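Local coordinates for insecticidal protein (PDB 7ML9) that probably forms beta-barrel pores in target membranes, as an insecticidal toxin of the epsilon-toxin/MTX2 family active against the western corn rootworm, at residues Ala36-Ala41 and Gly255-Phe260; Val69-Pro74 and Trp228-Gly233; Asn140-Gly145 and Ala217-Asn222; Ala154-Pro159 and Gly273-Asn278. One frame throughout, in Å; residues are numbered along the deposited sequence.

Interaction 1. Residues Ala36-Ala41 and Gly255-Phe260; sequences AREDEA and GDFRNF. With EDO (1,2-ethanediol), chain H.
Glu-38 is the residue of helix segment 36-41 that reaches the loop 255-260, meeting Gly-255 with its carboxylate and Phe-257 with its CG. Just before it in sequence, Arg-37 projects elsewhere and forms a salt bridge with Asp-56. The Glu-38 side chain bends at chi2 (-83°), which lays its carboxylate against the loop backbone. OE2 stands 3.4 Å from CA of Gly-255, an approach possible because glycine has no side chain there. OE1 is also 3.4 Å from the Gly-255 N, but the angle is too poor for a hydrogen bond. Nearer the backbone in the same side chain, CG of Glu-38 comes to the edge of the Phe-257 ring, 4.0 Å from CE2, and the carboxylate plane stands at 90° to the ring. Asp-39 faces another way: OD2 accepts a 2.6 Å hydrogen bond from O1 of the ethanediol and also pairs with NE of Arg-229, while OD1 pairs with Lys-248. In the loop, Asp-256 forms an Asx turn, its OD1 accepting from the backbone N of Arg-258, whose guanidinium grips the same carboxylate side-on with NE and NH2. The contact thus joins helix 28-48 to the loop following helix 242-252. Phe-257 is wedged between these helices, touching Leu-35 and sodium-binding Asp-34 on the first and Leu-246 on the second.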
loop_
_atom_site.group_PDB
_atom_site.type_symbol
_atom_site.label_atom_id
_atom_site.label_comp_id
_atom_site.label_asym_id
_atom_site.label_seq_id
_atom_site.Cartn_x
_atom_site.Cartn_y
_atom_site.Cartn_z
ATOM N N ALA A 36 -8.377 -8.239 27.109
ATOM C CA ALA A 36 -8.390 -8.968 28.385
ATOM C C ALA A 36 -9.450 -8.408 29.331
ATOM O O ALA A 36 -10.182 -9.171 29.974
ATOM C CB ALA A 36 -7.003 -8.935 29.048
ATOM N N ARG A 37 -9.558 -7.080 29.423
ATOM C CA ARG A 37 -10.576 -6.471 30.277
ATOM C C ARG A 37 -11.992 -6.825 29.817
ATOM O O ARG A 37 -12.895 -6.976 30.648
ATOM C CB ARG A 37 -10.396 -4.951 30.317
ATOM C CG ARG A 37 -9.047 -4.499 30.915
ATOM C CD ARG A 37 -8.818 -3.004 30.725
ATOM N NE ARG A 37 -7.479 -2.644 31.181
ATOM C CZ ARG A 37 -6.583 -1.978 30.457
ATOM N NH1 ARG A 37 -6.885 -1.564 29.223
ATOM N NH2 ARG A 37 -5.385 -1.713 30.980
ATOM N N GLU A 38 -12.214 -6.940 28.501
ATOM C CA GLU A 38 -13.550 -7.283 28.001
ATOM C C GLU A 38 -13.949 -8.683 28.434
ATOM O O GLU A 38 -15.068 -8.902 28.907
ATOM C CB GLU A 38 -13.614 -7.187 26.467
ATOM C CG GLU A 38 -13.326 -5.824 25.919
ATOM C CD GLU A 38 -14.537 -4.918 25.930
ATOM O OE1 GLU A 38 -15.631 -5.394 26.309
ATOM O OE2 GLU A 38 -14.395 -3.735 25.547
ATOM N N ASP A 39 -13.045 -9.649 28.261
ATOM C CA ASP A 39 -13.333 -11.023 28.658
ATOM C C ASP A 39 -13.595 -11.110 30.156
ATOM O O ASP A 39 -14.536 -11.782 30.594
ATOM C CB ASP A 39 -12.165 -11.921 28.261
ATOM C CG ASP A 39 -12.425 -13.401 28.537
ATOM O OD1 ASP A 39 -13.594 -13.840 28.604
ATOM O OD2 ASP A 39 -11.441 -14.141 28.659
ATOM N N GLU A 40 -12.777 -10.417 30.949
ATOM C CA GLU A 40 -12.969 -10.369 32.399
ATOM C C GLU A 40 -14.375 -9.894 32.754
ATOM O O GLU A 40 -15.142 -10.613 33.403
ATOM C CB GLU A 40 -11.912 -9.451 33.014
ATOM C CG GLU A 40 -11.901 -9.368 34.552
ATOM C CD GLU A 40 -10.716 -8.541 35.030
ATOM O OE1 GLU A 40 -10.825 -7.285 35.065
ATOM O OE2 GLU A 40 -9.666 -9.143 35.325
ATOM N N ALA A 41 -14.731 -8.681 32.324
ATOM C CA ALA A 41 -16.027 -8.118 32.680
ATOM C C ALA A 41 -17.173 -8.945 32.108
ATOM O O ALA A 41 -18.141 -9.254 32.816
ATOM C CB ALA A 41 -16.120 -6.669 32.203
ATOM N N GLY A 255 -16.800 -5.594 23.102
ATOM C CA GLY A 255 -15.800 -4.672 22.601
ATOM C C GLY A 255 -15.744 -4.629 21.081
ATOM O O GLY A 255 -16.271 -5.490 20.374
ATOM N N ASP A 256 -15.073 -3.585 20.574
ATOM C CA ASP A 256 -14.932 -3.336 19.137
ATOM C C ASP A 256 -13.534 -3.773 18.711
ATOM O O ASP A 256 -12.549 -3.084 18.987
ATOM C CB ASP A 256 -15.163 -1.860 18.830
ATOM C CG ASP A 256 -15.095 -1.543 17.333
ATOM O OD1 ASP A 256 -14.961 -2.474 16.513
ATOM O OD2 ASP A 256 -15.164 -0.348 16.976
ATOM N N PHE A 257 -13.445 -4.921 18.047
ATOM C CA PHE A 257 -12.164 -5.385 17.528
ATOM C C PHE A 257 -12.274 -5.653 16.035
ATOM O O PHE A 257 -11.828 -6.699 15.552
ATOM C CB PHE A 257 -11.696 -6.622 18.302
ATOM C CG PHE A 257 -11.508 -6.340 19.764
ATOM C CD1 PHE A 257 -10.370 -5.689 20.199
ATOM C CD2 PHE A 257 -12.508 -6.645 20.685
ATOM C CE1 PHE A 257 -10.195 -5.374 21.544
ATOM C CE2 PHE A 257 -12.348 -6.330 22.028
ATOM C CZ PHE A 257 -11.188 -5.690 22.453
ATOM N N ARG A 258 -12.873 -4.707 15.309
ATOM C CA ARG A 258 -13.248 -4.951 13.916
ATOM C C ARG A 258 -12.041 -5.200 13.018
ATOM O O ARG A 258 -12.163 -5.880 11.997
ATOM C CB ARG A 258 -14.062 -3.773 13.382
ATOM C CG ARG A 258 -15.554 -3.913 13.656
ATOM C CD ARG A 258 -16.341 -2.735 13.098
ATOM N NE ARG A 258 -16.390 -1.635 14.055
ATOM C CZ ARG A 258 -16.511 -0.354 13.723
ATOM N NH1 ARG A 258 -16.611 0.002 12.448
ATOM N NH2 ARG A 258 -16.540 0.571 14.673
ATOM N N ASN A 259 -10.871 -4.672 13.362
ATOM C CA ASN A 259 -9.691 -4.865 12.528
ATOM C C ASN A 259 -8.749 -5.925 13.091
ATOM O O ASN A 259 -7.561 -5.935 12.750
ATOM C CB ASN A 259 -8.961 -3.533 12.301
ATOM C CG ASN A 259 -8.411 -2.922 13.576
ATOM O OD1 ASN A 259 -9.014 -3.019 14.640
ATOM N ND2 ASN A 259 -7.255 -2.262 13.463
ATOM N N PHE A 260 -9.265 -6.832 13.924
ATOM C CA PHE A 260 -8.518 -7.965 14.445
ATOM C C PHE A 260 -9.179 -9.246 13.966
ATOM O O PHE A 260 -10.403 -9.317 13.821
ATOM C CB PHE A 260 -8.483 -7.992 15.988
ATOM C CG PHE A 260 -7.679 -6.878 16.618
ATOM C CD1 PHE A 260 -8.155 -5.579 16.618
ATOM C CD2 PHE A 260 -6.464 -7.144 17.240
ATOM C CE1 PHE A 260 -7.426 -4.555 17.214
ATOM C CE2 PHE A 260 -5.734 -6.121 17.850
ATOM C CZ PHE A 260 -6.215 -4.831 17.824
HETATM C C1 EDO H . -11.546 -17.725 28.240
HETATM O O1 EDO H . -12.327 -16.577 28.603
HETATM C C2 EDO H . -11.443 -17.828 26.724
HETATM O O2 EDO H . -11.182 -19.193 26.389
#

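Interaction 2. Residues Val69-Pro74 and Trp228-Gly233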
loop_
_atom_site.group_PDB
_atom_site.type_symbol
_atom_site.label_atom_id
_atom_site.label_comp_id
_atom_site.label_asym_id
_atom_site.label_seq_id
_atom_site.Cartn_x
_atom_site.Cartn_y
_atom_site.Cartn_z
ATOM N N VAL A 69 -22.359 -6.397 43.840
ATOM C CA VAL A 69 -21.191 -7.236 43.617
ATOM C C VAL A 69 -20.032 -6.319 43.262
ATOM O O VAL A 69 -20.219 -5.273 42.632
ATOM C CB VAL A 69 -21.437 -8.275 42.499
ATOM C CG1 VAL A 69 -20.272 -9.225 42.390
ATOM C CG2 VAL A 69 -22.708 -9.041 42.760
ATOM N N PHE A 70 -18.833 -6.710 43.676
ATOM C CA PHE A 70 -17.644 -5.911 43.432
ATOM C C PHE A 70 -16.683 -6.644 42.506
ATOM O O PHE A 70 -16.561 -7.874 42.557
ATOM C CB PHE A 70 -16.946 -5.552 44.746
ATOM C CG PHE A 70 -17.502 -4.321 45.397
ATOM C CD1 PHE A 70 -16.983 -3.069 45.101
ATOM C CD2 PHE A 70 -18.561 -4.408 46.287
ATOM C CE1 PHE A 70 -17.495 -1.928 45.691
ATOM C CE2 PHE A 70 -19.081 -3.268 46.879
ATOM C CZ PHE A 70 -18.549 -2.027 46.578
ATOM N N LEU A 71 -16.031 -5.874 41.637
ATOM C CA LEU A 71 -14.958 -6.367 40.781
ATOM C C LEU A 71 -13.741 -5.505 41.067
ATOM O O LEU A 71 -13.764 -4.294 40.826
ATOM C CB LEU A 71 -15.349 -6.318 39.298
ATOM C CG LEU A 71 -14.293 -6.747 38.259
ATOM C CD1 LEU A 71 -13.659 -8.068 38.631
ATOM C CD2 LEU A 71 -14.904 -6.800 36.824
ATOM N N THR A 72 -12.707 -6.122 41.625
ATOM C CA THR A 72 -11.468 -5.439 42.009
ATOM C C THR A 72 -10.325 -6.212 41.372
ATOM O O THR A 72 -9.830 -7.190 41.948
ATOM C CB THR A 72 -11.293 -5.386 43.530
ATOM O OG1 THR A 72 -12.557 -5.129 44.155
ATOM C CG2 THR A 72 -10.285 -4.298 43.924
ATOM N N PRO A 73 -9.895 -5.824 40.173
ATOM C CA PRO A 73 -8.734 -6.482 39.552
ATOM C C PRO A 73 -7.480 -6.270 40.386
ATOM O O PRO A 73 -7.159 -5.133 40.772
ATOM C CB PRO A 73 -8.628 -5.805 38.174
ATOM C CG PRO A 73 -10.027 -5.213 37.922
ATOM C CD PRO A 73 -10.506 -4.804 39.301
ATOM N N PRO A 74 -6.764 -7.338 40.707
ATOM C CA PRO A 74 -5.554 -7.213 41.529
ATOM C C PRO A 74 -4.371 -6.665 40.737
ATOM O O PRO A 74 -4.358 -6.658 39.503
ATOM C CB PRO A 74 -5.296 -8.653 41.980
ATOM C CG PRO A 74 -5.867 -9.483 40.911
ATOM C CD PRO A 74 -7.038 -8.735 40.336
ATOM N N TRP A 228 -4.430 -11.729 30.505
ATOM C CA TRP A 228 -4.543 -12.044 31.931
ATOM C C TRP A 228 -5.806 -11.410 32.489
ATOM O O TRP A 228 -6.020 -10.198 32.345
ATOM C CB TRP A 228 -3.285 -11.583 32.703
ATOM C CG TRP A 228 -2.128 -12.477 32.418
ATOM C CD1 TRP A 228 -1.280 -12.410 31.334
ATOM C CD2 TRP A 228 -1.717 -13.624 33.175
ATOM N NE1 TRP A 228 -0.383 -13.447 31.379
ATOM C CE2 TRP A 228 -0.629 -14.203 32.499
ATOM C CE3 TRP A 228 -2.168 -14.215 34.361
ATOM C CZ2 TRP A 228 0.025 -15.340 32.975
ATOM C CZ3 TRP A 228 -1.525 -15.343 34.826
ATOM C CH2 TRP A 228 -0.437 -15.892 34.138
ATOM N N ARG A 229 -6.648 -12.236 33.129
ATOM C CA ARG A 229 -7.939 -11.812 33.647
ATOM C C ARG A 229 -8.208 -12.540 34.962
ATOM O O ARG A 229 -7.825 -13.698 35.123
ATOM C CB ARG A 229 -9.117 -12.162 32.695
ATOM C CG ARG A 229 -9.191 -11.401 31.400
ATOM C CD ARG A 229 -8.425 -12.099 30.281
ATOM N NE ARG A 229 -8.972 -13.401 29.952
ATOM C CZ ARG A 229 -8.295 -14.533 30.086
ATOM N NH1 ARG A 229 -7.045 -14.504 30.549
ATOM N NH2 ARG A 229 -8.865 -15.690 29.779
ATOM N N VAL A 230 -8.894 -11.880 35.884
ATOM C CA VAL A 230 -9.503 -12.670 36.949
ATOM C C VAL A 230 -10.819 -13.215 36.426
ATOM O O VAL A 230 -11.489 -12.592 35.592
ATOM C CB VAL A 230 -9.697 -11.883 38.254
ATOM C CG1 VAL A 230 -8.341 -11.657 38.920
ATOM C CG2 VAL A 230 -10.447 -10.583 38.014
ATOM N N SER A 231 -11.179 -14.393 36.916
ATOM C CA SER A 231 -12.289 -15.178 36.392
ATOM C C SER A 231 -12.770 -16.114 37.496
ATOM O O SER A 231 -12.065 -16.312 38.491
ATOM C CB SER A 231 -11.861 -15.968 35.150
ATOM O OG SER A 231 -11.093 -17.107 35.488
ATOM N N PRO A 232 -13.971 -16.686 37.364
ATOM C CA PRO A 232 -14.446 -17.594 38.428
ATOM C C PRO A 232 -13.483 -18.733 38.712
ATOM O O PRO A 232 -13.220 -19.034 39.886
ATOM C CB PRO A 232 -15.794 -18.084 37.886
ATOM C CG PRO A 232 -16.285 -16.918 37.075
ATOM C CD PRO A 232 -15.035 -16.380 36.390
ATOM N N GLY A 233 -12.923 -19.360 37.673
ATOM C CA GLY A 233 -11.951 -20.421 37.876
ATOM C C GLY A 233 -10.575 -19.971 38.349
ATOM O O GLY A 233 -9.838 -20.787 38.912
#
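Val-230 carries the whole contact, meeting Leu-71 with one methyl and Pro-74 with the other. In sequence order, Trp-228 comes first and lies away from 69-74; its NE1 bonds to Ser-84 OG, and its carbonyl O accepts from Arg-82. Arg-229 also points away from the other segment, and its backbone pairs with Gly-238. The direction reverses at Val-230, whose CB faces 69-74. Its CG1 lies anti to the carbonyl carbon (chi1 -72°) and touches the Pro-74 ring at two carbons: CD at 3.5 Å, tighter than usual van der Waals contact, and CG at 3.8 Å. The second methyl, CG2, comes 4.1 Å from CD1 of Leu-71. The CB of that leucine does not point at the valine, but CG is anti to its backbone N (chi1 177°), which helps carry CD1 up to it. In both pairs the side chains run past each other in opposite directions, so the contact is lateral and wholly apolar. The polar backbone N of Val-230 is bound by OE2 of Glu-40. Beyond it, Ser-231 turns its OG to the backbone N of Tyr-234. The contact therefore joins the small two-stranded sheet 59-63/69-71 to the chain at the C-terminal end of strand 201-229, with helix 28-48 beside both: Phe-44 touches Leu-71 and Pro-232, and Glu-40 touches Pro-73.

Interaction 3. Residues Asn140-Gly145 and Ala217-Asn222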
loop_
_atom_site.group_PDB
_atom_site.type_symbol
_atom_site.label_atom_id
_atom_site.label_comp_id
_atom_site.label_asym_id
_atom_site.label_seq_id
_atom_site.Cartn_x
_atom_site.Cartn_y
_atom_site.Cartn_z
ATOM N N ASN A 140 4.054 6.465 -0.950
ATOM C CA ASN A 140 3.008 5.812 -0.181
ATOM C C ASN A 140 2.736 6.640 1.069
ATOM O O ASN A 140 3.542 7.486 1.465
ATOM C CB ASN A 140 3.388 4.353 0.123
ATOM C CG ASN A 140 4.434 4.212 1.236
ATOM O OD1 ASN A 140 4.323 4.832 2.289
ATOM N ND2 ASN A 140 5.430 3.357 1.011
ATOM N N THR A 141 1.566 6.411 1.666
ATOM C CA THR A 141 1.179 7.025 2.931
ATOM C C THR A 141 0.506 5.962 3.784
ATOM O O THR A 141 -0.355 5.232 3.287
ATOM C CB THR A 141 0.215 8.201 2.728
ATOM O OG1 THR A 141 0.870 9.255 2.009
ATOM C CG2 THR A 141 -0.259 8.738 4.073
ATOM N N THR A 142 0.902 5.858 5.046
ATOM C CA THR A 142 0.195 4.981 5.972
ATOM C C THR A 142 -1.004 5.743 6.518
ATOM O O THR A 142 -0.845 6.740 7.233
ATOM C CB THR A 142 1.124 4.514 7.082
ATOM O OG1 THR A 142 2.195 3.756 6.504
ATOM C CG2 THR A 142 0.343 3.627 8.071
ATOM N N THR A 143 -2.206 5.312 6.140
ATOM C CA THR A 143 -3.411 6.057 6.480
ATOM C C THR A 143 -4.103 5.520 7.728
ATOM O O THR A 143 -4.729 6.293 8.458
ATOM C CB THR A 143 -4.399 6.032 5.300
ATOM O OG1 THR A 143 -4.650 4.678 4.912
ATOM C CG2 THR A 143 -3.816 6.795 4.074
ATOM N N HIS A 144 -4.029 4.212 7.970
ATOM C CA HIS A 144 -4.476 3.594 9.219
ATOM C C HIS A 144 -3.277 2.832 9.767
ATOM O O HIS A 144 -3.024 1.692 9.356
ATOM C CB HIS A 144 -5.656 2.660 8.997
ATOM C CG HIS A 144 -6.903 3.347 8.539
ATOM N ND1 HIS A 144 -6.987 4.031 7.343
ATOM C CD2 HIS A 144 -8.133 3.416 9.099
ATOM C CE1 HIS A 144 -8.209 4.509 7.197
ATOM N NE2 HIS A 144 -8.925 4.149 8.248
ATOM N N GLY A 145 -2.532 3.470 10.680
ATOM C CA GLY A 145 -1.301 2.894 11.168
ATOM C C GLY A 145 -1.516 1.870 12.277
ATOM O O GLY A 145 -2.571 1.801 12.906
ATOM N N ALA A 217 -3.410 -0.251 -0.047
ATOM C CA ALA A 217 -2.709 -1.405 0.475
ATOM C C ALA A 217 -3.348 -1.810 1.797
ATOM O O ALA A 217 -3.777 -0.947 2.567
ATOM C CB ALA A 217 -1.234 -1.090 0.688
ATOM N N ASN A 218 -3.422 -3.119 2.042
ATOM C CA ASN A 218 -3.691 -3.638 3.380
ATOM C C ASN A 218 -2.371 -3.914 4.091
ATOM O O ASN A 218 -1.467 -4.536 3.521
ATOM C CB ASN A 218 -4.516 -4.918 3.320
ATOM C CG ASN A 218 -5.886 -4.699 2.755
ATOM O OD1 ASN A 218 -6.373 -5.514 1.979
ATOM N ND2 ASN A 218 -6.512 -3.591 3.117
ATOM N N LEU A 219 -2.262 -3.450 5.326
ATOM C CA LEU A 219 -1.109 -3.693 6.186
ATOM C C LEU A 219 -1.528 -4.684 7.268
ATOM O O LEU A 219 -2.598 -4.525 7.868
ATOM C CB LEU A 219 -0.626 -2.387 6.815
ATOM C CG LEU A 219 -0.482 -1.215 5.827
ATOM C CD1 LEU A 219 -0.044 0.032 6.565
ATOM C CD2 LEU A 219 0.506 -1.570 4.744
ATOM N N TYR A 220 -0.718 -5.722 7.487
ATOM C CA TYR A 220 -1.084 -6.810 8.398
ATOM C C TYR A 220 0.065 -7.081 9.349
ATOM O O TYR A 220 1.233 -7.066 8.951
ATOM C CB TYR A 220 -1.408 -8.125 7.655
ATOM C CG TYR A 220 -2.620 -8.082 6.761
ATOM C CD1 TYR A 220 -3.899 -8.067 7.289
ATOM C CD2 TYR A 220 -2.485 -8.062 5.373
ATOM C CE1 TYR A 220 -5.016 -8.042 6.475
ATOM C CE2 TYR A 220 -3.597 -8.033 4.551
ATOM C CZ TYR A 220 -4.859 -8.025 5.104
ATOM O OH TYR A 220 -5.967 -7.985 4.290
ATOM N N ALA A 221 -0.252 -7.343 10.608
ATOM C CA ALA A 221 0.751 -7.857 11.526
ATOM C C ALA A 221 0.145 -9.033 12.274
ATOM O O ALA A 221 -1.016 -8.971 12.699
ATOM C CB ALA A 221 1.231 -6.764 12.490
ATOM N N ASN A 222 0.911 -10.106 12.402
ATOM C CA ASN A 222 0.533 -11.260 13.204
ATOM C C ASN A 222 1.231 -11.105 14.546
ATOM O O ASN A 222 2.466 -11.023 14.595
ATOM C CB ASN A 222 0.940 -12.557 12.502
ATOM C CG ASN A 222 0.570 -13.808 13.290
ATOM O OD1 ASN A 222 0.949 -13.974 14.451
ATOM N ND2 ASN A 222 -0.154 -14.709 12.642
#
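His-144 presents its carbonyl O, rather than its ring, to Leu-219, with 4.4 Å between that O and CD1. The imidazole leads away, and neither of its faces meets segment 217-222; at its edge, in plane, lies OG1 of Thr-143, 3.4 Å from ND1 in a weak hydrogen bond. On the other segment, the ring of Tyr-220 also turns away and stacks with that of Trp-92. The closest approach is between methyl groups: CG2 of Thr-142 lies 3.9 Å from CD1 of Leu-219, the two side chains meeting at a slant. With OG1 beside the backbone N (chi1 -62°) and CG2 anti to that N, Thr-142 offers carbon to the leucine, while its OG1 is satisfied by the backbone O of Asn-172. Thr-143 and His-144 both face Gln-272, a classic beta bulge at the corner where the chain turns. Strands 130-147 and 201-229 do not pair directly here; each pairs instead with strand 266-289, Thr-141 with Thr-274 and Ala-217 with Gly-273, and the Thr-142/Leu-219 pair bridges them on one side of that sheet. Tyr-171 of strand 165-172 touches both residues, and Ala-93 of strand 86-115 also lies against Leu-219.

Interaction 4. Residues Ala154-Pro159 and Gly273-Asn278; sequences ATMKFP and GTFKSN
Phe-158 and Phe-275 meet in the core of a beta sandwich-like arrangement, where the hairpin 153-160/165-172 packs face-on against the large mixed sheet. The evidence is in the axes: segments 154-159 and 273-278 approach to 10.3 Å, a spacing between layers rather than between paired strands, and cross at -49°. Followed outward from CB, the Phe-158 side chain first sets CG between the backbone N and the carbonyl carbon (chi1 50°), from where the ring projects into the interface. CG meets CE2 of Phe-275 at 3.8 Å. CD2 comes nearest, 3.5 Å from the same CE2, which sits over one face of the Phe-158 ring, toward its rim. CZ, at the far end, lies 3.9 Å from CD2 of Phe-275, and CE2 meets CB of Ser-277 at the ring edge. The centroids are 4.3 Å apart with planes at 36°, an oblique pair that is neither a parallel stack nor edge-to-face. Ser-277 presents carbon here, while its OG is bonded to Thr-138 OG1 and to the backbone O of Ser-137. The alternation of buried Met-156 and Phe-158 with exposed Thr-155 and Lys-157 makes the strand amphipathic, consistent with the hairpin that inserts into the membrane in related toxins. Met-156 shares with Phe-158 the Phe-275 ring: its SD makes an oblique Met-aromatic contact 5.4 Å from the ring centroid, and its methyl CE makes a CH-pi contact over the face, 4.3 Å from that centroid.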
loop_
_atom_site.group_PDB
_atom_site.type_symbol
_atom_site.label_atom_id
_atom_site.label_comp_id
_atom_site.label_asym_id
_atom_site.label_seq_id
_atom_site.Cartn_x
_atom_site.Cartn_y
_atom_site.Cartn_z
ATOM N N ALA A 154 6.931 -3.182 5.835
ATOM C CA ALA A 154 6.607 -4.261 4.918
ATOM C C ALA A 154 6.588 -3.688 3.509
ATOM O O ALA A 154 6.146 -2.553 3.297
ATOM C CB ALA A 154 5.262 -4.929 5.245
ATOM N N THR A 155 7.056 -4.487 2.563
ATOM C CA THR A 155 7.124 -4.089 1.166
ATOM C C THR A 155 5.940 -4.664 0.416
ATOM O O THR A 155 5.610 -5.846 0.566
ATOM C CB THR A 155 8.432 -4.560 0.538
ATOM O OG1 THR A 155 9.503 -3.873 1.191
ATOM C CG2 THR A 155 8.447 -4.253 -0.962
ATOM N N MET A 156 5.290 -3.821 -0.370
ATOM C CA MET A 156 4.151 -4.224 -1.170
ATOM C C MET A 156 4.494 -4.067 -2.643
ATOM O O MET A 156 5.055 -3.048 -3.046
ATOM C CB MET A 156 2.923 -3.390 -0.837
ATOM C CG MET A 156 1.676 -4.040 -1.345
ATOM S SD MET A 156 0.461 -2.819 -1.791
ATOM C CE MET A 156 1.361 -1.848 -2.966
ATOM N N LYS A 157 4.152 -5.078 -3.435
ATOM C CA LYS A 157 4.373 -5.066 -4.875
ATOM C C LYS A 157 3.048 -4.958 -5.612
ATOM O O LYS A 157 2.040 -5.530 -5.190
ATOM C CB LYS A 157 5.117 -6.321 -5.332
ATOM C CG LYS A 157 6.461 -6.512 -4.651
ATOM C CD LYS A 157 6.844 -7.991 -4.552
ATOM C CE LYS A 157 6.366 -8.804 -5.748
ATOM N NZ LYS A 157 6.879 -8.264 -7.041
ATOM N N PHE A 158 3.057 -4.229 -6.719
ATOM C CA PHE A 158 1.868 -4.009 -7.515
ATOM C C PHE A 158 2.263 -3.959 -8.981
ATOM O O PHE A 158 3.380 -3.543 -9.309
ATOM C CB PHE A 158 1.153 -2.707 -7.117
ATOM C CG PHE A 158 2.057 -1.501 -7.054
ATOM C CD1 PHE A 158 2.885 -1.289 -5.960
ATOM C CD2 PHE A 158 2.063 -0.569 -8.079
ATOM C CE1 PHE A 158 3.705 -0.173 -5.891
ATOM C CE2 PHE A 158 2.885 0.554 -8.020
ATOM C CZ PHE A 158 3.707 0.752 -6.926
ATOM N N PRO A 159 1.382 -4.390 -9.880
ATOM C CA PRO A 159 1.671 -4.256 -11.309
ATOM C C PRO A 159 1.390 -2.842 -11.785
ATOM O O PRO A 159 0.517 -2.141 -11.267
ATOM C CB PRO A 159 0.713 -5.262 -11.967
ATOM C CG PRO A 159 -0.057 -5.927 -10.822
ATOM C CD PRO A 159 0.066 -5.004 -9.654
ATOM N N GLY A 273 -2.851 1.574 3.821
ATOM C CA GLY A 273 -2.070 2.635 3.218
ATOM C C GLY A 273 -2.570 2.952 1.817
ATOM O O GLY A 273 -3.447 2.269 1.273
ATOM N N THR A 274 -2.016 4.028 1.255
ATOM C CA THR A 274 -2.245 4.402 -0.134
ATOM C C THR A 274 -0.903 4.447 -0.850
ATOM O O THR A 274 0.155 4.484 -0.218
ATOM C CB THR A 274 -2.942 5.772 -0.267
ATOM O OG1 THR A 274 -2.196 6.774 0.442
ATOM C CG2 THR A 274 -4.363 5.722 0.262
ATOM N N PHE A 275 -0.943 4.420 -2.181
ATOM C CA PHE A 275 0.293 4.560 -2.950
ATOM C C PHE A 275 -0.015 5.209 -4.290
ATOM O O PHE A 275 -1.158 5.224 -4.754
ATOM C CB PHE A 275 0.988 3.214 -3.183
ATOM C CG PHE A 275 0.234 2.307 -4.117
ATOM C CD1 PHE A 275 -0.744 1.455 -3.628
ATOM C CD2 PHE A 275 0.491 2.317 -5.486
ATOM C CE1 PHE A 275 -1.451 0.622 -4.480
ATOM C CE2 PHE A 275 -0.212 1.493 -6.346
ATOM C CZ PHE A 275 -1.184 0.637 -5.844
ATOM N N LYS A 276 1.027 5.744 -4.913
ATOM C CA LYS A 276 0.886 6.259 -6.271
ATOM C C LYS A 276 2.236 6.159 -6.959
ATOM O O LYS A 276 3.281 6.093 -6.303
ATOM C CB LYS A 276 0.374 7.697 -6.282
ATOM C CG LYS A 276 1.269 8.672 -5.569
ATOM C CD LYS A 276 0.724 10.079 -5.690
ATOM C CE LYS A 276 1.489 11.042 -4.793
ATOM N NZ LYS A 276 1.698 12.368 -5.434
ATOM N N SER A 277 2.206 6.147 -8.291
ATOM C CA SER A 277 3.427 5.939 -9.058
ATOM C C SER A 277 3.233 6.528 -10.450
ATOM O O SER A 277 2.115 6.559 -10.966
ATOM C CB SER A 277 3.765 4.454 -9.131
ATOM O OG SER A 277 5.081 4.233 -9.579
ATOM N N ASN A 278 4.325 7.020 -11.043
ATOM C CA ASN A 278 4.266 7.547 -12.404
ATOM C C ASN A 278 5.478 7.079 -13.203
ATOM O O ASN A 278 6.542 6.770 -12.652
ATOM C CB ASN A 278 4.183 9.065 -12.423
ATOM C CG ASN A 278 5.473 9.711 -11.965
ATOM O OD1 ASN A 278 5.690 9.874 -10.764
ATOM N ND2 ASN A 278 6.343 10.068 -12.914
#

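Overall arrangement
From the N terminus, helix 28-48 enters interaction 1 first, but its loop closes only at 255-260, some 210 residues later. Interaction 2 opens at 69-74 and closes at 228-233, nested inside that loop, and interaction 3 (140-145 with 217-222) is nested within both. Interaction 4 opens at 154-159 and closes last, at 273-278, so it crosses all three. Interactions 1 and 2 touch each other toward one end of the elongated molecule, interaction 2 the farther out. Interactions 3 and 4 lie near its middle, centres 11 Å apart, and are joined through the backbone of strand 266-289. Strand 201-229 spans both regions, serving interactions 2 and 3.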